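Local coordinates for protein Cwp19 (Clostridioides difficile, PDB 5OQ3) that probably cleaves cell-wall peptidoglycan at the bacterial surface, this chain being its glycoside hydrolase domain, at residues G248-N252 with T262-Y268; R74-L80 with N86-L92. All coordinates share one frame; numbering follows the deposited sequence.

Contact 1 (G248-N252 with T262-Y268); sequences GIWRN and TSGNESY
Both ends of the Asn-252 side-chain amide are used by 262-268. OD1 takes the hydroxyl of Thr-262 on a lone pair in the carbonyl plane (OG1 to OD1 2.7 Å), and ND2 gives a hydrogen to Gly-264 O at 2.8 Å. ND2 also donates to a water that bonds weakly to Glu-266 OE1. The amide lies almost parallel to the Glu-266 carboxylate, whose OE2 receives Asn-252 N on its anti side (2.8 Å) and is also bonded by Ser-255 OG. Ile-249 packs beside this polar network: its CD1 meets Thr-262 CB tip to tip at 3.7 Å, while CB rests on Asn-265 O. Its carbonyl O accepts from Ser-267 N (2.9 Å) and from a water shared with Asn-265 O. At the other end Tyr-268 N binds Trp-250 O, and Tyr-268 CG is anti to its backbone N (chi1 -180°), which carries the ring alongside the Arg-251 side chain. The guanidinium stacks on it with planes 12° apart and centres 4.1 Å apart, and Arg-251 CD sits over the same face in a CH-pi contact. An edge of Tyr-268 turns toward the face of Trp-250, whose NE1 is bonded to Asp-274. Hydrogen bonds thus fix the rotation of the Asn-252 amide, and the electron-rich Tyr-268 ring, in cation-pi contact with both Arg-251 and Arg-219, probably helps to stabilise their positive charge.

Contact 2 (R74-L80 with N86-L92); sequences RPKSDAL and NPWSEYL
Asp-78 reaches from 74-80 into the bend of 86-92, and every atom of its side chain has a neighbour. CB lies 3.4 Å from Pro-87 O and also faces Ser-89 CA. CG, held between the backbone N and the carbonyl carbon (chi1 61°), packs against Ser-89 CB. From there OD1 turns back to its own segment and accepts Lys-76 N at 2.8 Å, whereas OD2 crosses to take the hydroxyl of Ser-89 (OG to OD2 2.7 Å). That hydroxyl approaches from above the carboxylate plane, 55° out of it. A water also donates to OD2, and it joins Asp-78 to Glu-90 N and Glu-90 OE2, which may soften the nearness of the two acids. Ser-89 OG in turn accepts Tyr-91 N (3.2 Å), capping the short helix that follows. Glu-90 OE2 also forms a salt bridge with the extended Lys-76 chain, whose NZ meets it on the syn side at 2.6 Å and probably offsets its charge; NZ makes a second salt bridge to Glu-133. Lys-76 CB and Pro-75 CG line the edge of the Tyr-91 ring. The backbones are tied by a single bridge at Ala-79 and Trp-88, with Ser-89 N bonded to Ala-79 O (2.9 Å). Leu-80 CG packs on Leu-92 CD1 at 3.9 Å, and the buried Ser-77 O, packed against Pro-87 CD, has no polar partner. At the far end Arg-74, its NE held by Asn-124 O, makes a weak bond from NH1 to Asn-86 OD1, which Tyr-170 OH also holds. This is a folded-back loop leaving the second strand of a TIM barrel, in which a serine N-cap is itself positioned by an aspartate.

In the fold
From the N terminus, the chain first meets contact 2, where the loop leaving strand 68-74 folds back on itself and is closed over five intervening residues at the start of helix 90-93, ahead of helix 104-114. Three barrel strands later comes contact 1, which closes a second loop, of nine intervening residues, between strand 241-244 and helix 267-270. The two neither nest nor cross: they follow in series, with centres about 31 Å apart and on opposite sides of the chain's centre. Each organises the excursion that follows a strand of the eight-stranded parallel barrel, the second strand for contact 2 and the fifth for contact 1.

Contact 1 (G248-N252 with T262-Y268)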
# COMPACT_ATOMS: atom_id res chain seq x y z
N GLY A 248 9.21 2.90 6.42
CA GLY A 248 9.73 4.23 6.67
C GLY A 248 11.25 4.42 6.70
O GLY A 248 11.72 5.57 6.65
N ILE A 249 11.99 3.32 6.82
CA ILE A 249 13.44 3.35 6.74
C ILE A 249 13.87 2.57 5.47
O ILE A 249 13.49 1.41 5.26
CB ILE A 249 14.11 2.76 8.00
CG1 ILE A 249 13.84 3.67 9.21
CG2 ILE A 249 15.61 2.56 7.79
CD1 ILE A 249 14.18 3.03 10.53
N TRP A 250 14.67 3.24 4.65
CA TRP A 250 15.27 2.68 3.44
C TRP A 250 16.59 1.96 3.80
O TRP A 250 16.65 0.71 3.71
CB TRP A 250 15.47 3.79 2.42
CG TRP A 250 16.27 3.38 1.24
CD1 TRP A 250 15.87 2.56 0.20
CD2 TRP A 250 17.63 3.76 0.95
NE1 TRP A 250 16.90 2.43 -0.71
CE2 TRP A 250 18.00 3.12 -0.26
CE3 TRP A 250 18.59 4.51 1.63
CZ2 TRP A 250 19.27 3.24 -0.82
CZ3 TRP A 250 19.85 4.68 1.02
CH2 TRP A 250 20.16 4.03 -0.15
N ARG A 251 17.56 2.72 4.31
CA ARG A 251 18.79 2.15 4.88
C ARG A 251 19.18 3.05 6.06
O ARG A 251 19.07 4.27 5.96
CB ARG A 251 19.98 2.12 3.91
CG ARG A 251 19.75 1.30 2.68
CD ARG A 251 20.99 1.16 1.84
NE ARG A 251 21.88 0.14 2.36
CZ ARG A 251 23.00 -0.25 1.77
NH1 ARG A 251 23.68 -1.25 2.28
NH2 ARG A 251 23.45 0.38 0.70
N ASN A 252 19.68 2.44 7.13
CA ASN A 252 20.28 3.18 8.20
C ASN A 252 21.68 3.72 7.79
O ASN A 252 22.39 3.12 6.97
CB ASN A 252 20.41 2.30 9.43
CG ASN A 252 19.09 1.73 9.91
OD1 ASN A 252 18.11 2.46 10.03
ND2 ASN A 252 19.08 0.43 10.23
N THR A 262 19.09 6.43 11.95
CA THR A 262 18.09 5.53 12.51
C THR A 262 18.72 4.17 12.75
O THR A 262 19.83 3.91 12.29
CB THR A 262 16.91 5.40 11.51
OG1 THR A 262 17.35 5.06 10.20
CG2 THR A 262 16.10 6.70 11.38
N SER A 263 17.99 3.29 13.43
CA SER A 263 18.38 1.88 13.64
C SER A 263 17.15 0.98 13.39
O SER A 263 16.06 1.48 13.18
CB SER A 263 18.99 1.70 15.03
OG SER A 263 18.01 1.93 16.03
N GLY A 264 17.30 -0.34 13.36
CA GLY A 264 16.16 -1.21 13.02
C GLY A 264 15.92 -1.45 11.53
O GLY A 264 16.75 -1.13 10.71
N ASN A 265 14.74 -1.97 11.22
CA ASN A 265 14.54 -2.66 9.95
C ASN A 265 14.58 -1.73 8.75
O ASN A 265 13.99 -0.67 8.74
CB ASN A 265 13.26 -3.51 9.97
CG ASN A 265 13.42 -4.80 10.78
OD1 ASN A 265 14.51 -5.13 11.24
ND2 ASN A 265 12.33 -5.52 10.95
N GLU A 266 15.32 -2.19 7.74
CA GLU A 266 15.56 -1.46 6.52
C GLU A 266 14.85 -2.11 5.35
O GLU A 266 15.00 -3.29 5.12
CB GLU A 266 17.06 -1.51 6.26
CG GLU A 266 17.91 -0.84 7.31
CD GLU A 266 19.39 -1.20 7.20
OE1 GLU A 266 19.72 -2.37 7.42
OE2 GLU A 266 20.19 -0.32 6.92
N SER A 267 14.12 -1.30 4.59
CA SER A 267 13.39 -1.83 3.42
C SER A 267 14.30 -2.36 2.32
O SER A 267 13.95 -3.35 1.65
CB SER A 267 12.42 -0.82 2.85
OG SER A 267 13.05 0.17 2.05
N TYR A 268 15.50 -1.79 2.20
CA TYR A 268 16.46 -2.17 1.17
C TYR A 268 16.88 -3.65 1.30
O TYR A 268 17.11 -4.29 0.29
CB TYR A 268 17.66 -1.24 1.30
CG TYR A 268 18.79 -1.42 0.34
CD1 TYR A 268 18.79 -0.74 -0.87
CD2 TYR A 268 19.89 -2.19 0.67
CE1 TYR A 268 19.87 -0.83 -1.73
CE2 TYR A 268 20.92 -2.32 -0.22
CZ TYR A 268 20.92 -1.64 -1.41
OH TYR A 268 22.00 -1.74 -2.25
O HOH W 1 11.98 -0.02 7.16
O HOH W 2 21.27 -1.58 10.12

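Contact 2 (R74-L80 with N86-L92)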
# COMPACT_ATOMS: atom_id res chain seq x y z
N ARG A 74 -7.28 -5.34 -3.78
CA ARG A 74 -6.59 -6.66 -3.85
C ARG A 74 -5.84 -6.88 -2.54
O ARG A 74 -4.63 -6.68 -2.48
CB ARG A 74 -5.61 -6.69 -5.01
CG ARG A 74 -4.81 -7.98 -5.19
CD ARG A 74 -3.74 -7.78 -6.23
NE ARG A 74 -2.82 -8.89 -6.33
CZ ARG A 74 -2.93 -9.91 -7.17
NH1 ARG A 74 -3.97 -10.03 -7.95
NH2 ARG A 74 -1.93 -10.82 -7.23
N PRO A 75 -6.58 -7.31 -1.50
CA PRO A 75 -5.90 -7.60 -0.25
C PRO A 75 -5.15 -8.91 -0.21
O PRO A 75 -4.20 -9.03 0.57
CB PRO A 75 -7.05 -7.65 0.76
CG PRO A 75 -8.25 -8.04 -0.02
CD PRO A 75 -8.04 -7.32 -1.33
N LYS A 76 -5.52 -9.87 -1.07
CA LYS A 76 -5.01 -11.25 -0.93
C LYS A 76 -5.20 -12.02 -2.24
O LYS A 76 -6.00 -12.96 -2.33
CB LYS A 76 -5.71 -11.93 0.24
CG LYS A 76 -5.16 -13.28 0.60
CD LYS A 76 -6.04 -13.90 1.66
CE LYS A 76 -5.82 -15.39 1.71
NZ LYS A 76 -6.95 -16.07 2.37
N SER A 77 -4.44 -11.59 -3.27
CA SER A 77 -4.52 -12.17 -4.64
C SER A 77 -5.98 -12.39 -5.10
O SER A 77 -6.31 -13.41 -5.70
CB SER A 77 -3.75 -13.50 -4.75
OG SER A 77 -3.77 -13.98 -6.09
N ASP A 78 -6.79 -11.38 -4.85
CA ASP A 78 -8.24 -11.47 -4.97
C ASP A 78 -8.74 -10.10 -5.41
O ASP A 78 -7.93 -9.20 -5.72
CB ASP A 78 -8.85 -11.96 -3.66
CG ASP A 78 -8.55 -11.02 -2.49
OD1 ASP A 78 -7.81 -10.00 -2.69
OD2 ASP A 78 -9.08 -11.30 -1.38
N ALA A 79 -10.06 -9.94 -5.46
CA ALA A 79 -10.63 -8.74 -6.07
C ALA A 79 -11.91 -8.36 -5.36
O ALA A 79 -12.80 -9.19 -5.16
CB ALA A 79 -10.90 -8.98 -7.56
N LEU A 80 -12.01 -7.07 -5.04
CA LEU A 80 -13.30 -6.50 -4.65
C LEU A 80 -13.94 -5.82 -5.87
O LEU A 80 -14.48 -4.72 -5.78
CB LEU A 80 -13.15 -5.54 -3.46
CG LEU A 80 -12.91 -6.28 -2.12
CD1 LEU A 80 -11.47 -6.65 -1.86
CD2 LEU A 80 -13.45 -5.53 -0.93
N ASN A 86 -8.79 -12.63 -11.45
CA ASN A 86 -8.59 -12.86 -10.03
C ASN A 86 -9.92 -13.14 -9.37
O ASN A 86 -10.96 -12.66 -9.80
CB ASN A 86 -7.91 -11.63 -9.39
CG ASN A 86 -6.48 -11.49 -9.85
OD1 ASN A 86 -5.66 -12.31 -9.49
ND2 ASN A 86 -6.20 -10.49 -10.68
N PRO A 87 -9.92 -13.96 -8.29
CA PRO A 87 -11.16 -14.41 -7.66
C PRO A 87 -11.76 -13.36 -6.74
O PRO A 87 -11.03 -12.55 -6.14
CB PRO A 87 -10.70 -15.57 -6.78
CG PRO A 87 -9.27 -15.22 -6.45
CD PRO A 87 -8.73 -14.63 -7.73
N TRP A 88 -13.09 -13.42 -6.53
CA TRP A 88 -13.73 -12.53 -5.55
C TRP A 88 -13.10 -12.68 -4.18
O TRP A 88 -12.86 -13.79 -3.70
CB TRP A 88 -15.23 -12.83 -5.42
CG TRP A 88 -16.06 -12.50 -6.63
CD1 TRP A 88 -16.60 -13.37 -7.54
CD2 TRP A 88 -16.47 -11.19 -7.03
NE1 TRP A 88 -17.32 -12.67 -8.48
CE2 TRP A 88 -17.29 -11.33 -8.16
CE3 TRP A 88 -16.25 -9.90 -6.50
CZ2 TRP A 88 -17.86 -10.23 -8.82
CZ3 TRP A 88 -16.82 -8.81 -7.15
CH2 TRP A 88 -17.63 -8.99 -8.29
N SER A 89 -12.89 -11.56 -3.51
CA SER A 89 -12.26 -11.57 -2.18
C SER A 89 -13.17 -12.21 -1.13
O SER A 89 -14.35 -11.93 -1.05
CB SER A 89 -11.92 -10.15 -1.74
OG SER A 89 -11.37 -10.15 -0.44
N GLU A 90 -12.57 -13.04 -0.28
CA GLU A 90 -13.28 -13.64 0.83
C GLU A 90 -13.77 -12.61 1.83
O GLU A 90 -14.65 -12.94 2.64
CB GLU A 90 -12.37 -14.61 1.56
CG GLU A 90 -11.30 -13.96 2.41
CD GLU A 90 -10.12 -14.87 2.66
OE1 GLU A 90 -10.02 -15.39 3.78
OE2 GLU A 90 -9.32 -15.08 1.72
N TYR A 91 -13.25 -11.38 1.80
CA TYR A 91 -13.66 -10.43 2.85
C TYR A 91 -15.04 -9.83 2.60
O TYR A 91 -15.57 -9.20 3.48
CB TYR A 91 -12.58 -9.36 3.09
CG TYR A 91 -11.25 -10.03 3.44
CD1 TYR A 91 -11.10 -10.78 4.62
CD2 TYR A 91 -10.17 -10.03 2.55
CE1 TYR A 91 -9.95 -11.45 4.89
CE2 TYR A 91 -8.98 -10.68 2.84
CZ TYR A 91 -8.86 -11.40 4.01
OH TYR A 91 -7.68 -12.07 4.30
N LEU A 92 -15.62 -10.05 1.43
CA LEU A 92 -17.00 -9.63 1.16
C LEU A 92 -18.05 -10.58 1.71
O LEU A 92 -19.08 -10.15 2.22
CB LEU A 92 -17.21 -9.46 -0.36
CG LEU A 92 -16.45 -8.24 -0.92
CD1 LEU A 92 -16.23 -8.35 -2.43
CD2 LEU A 92 -17.18 -6.92 -0.60
O HOH W 3 -9.78 -13.77 -0.65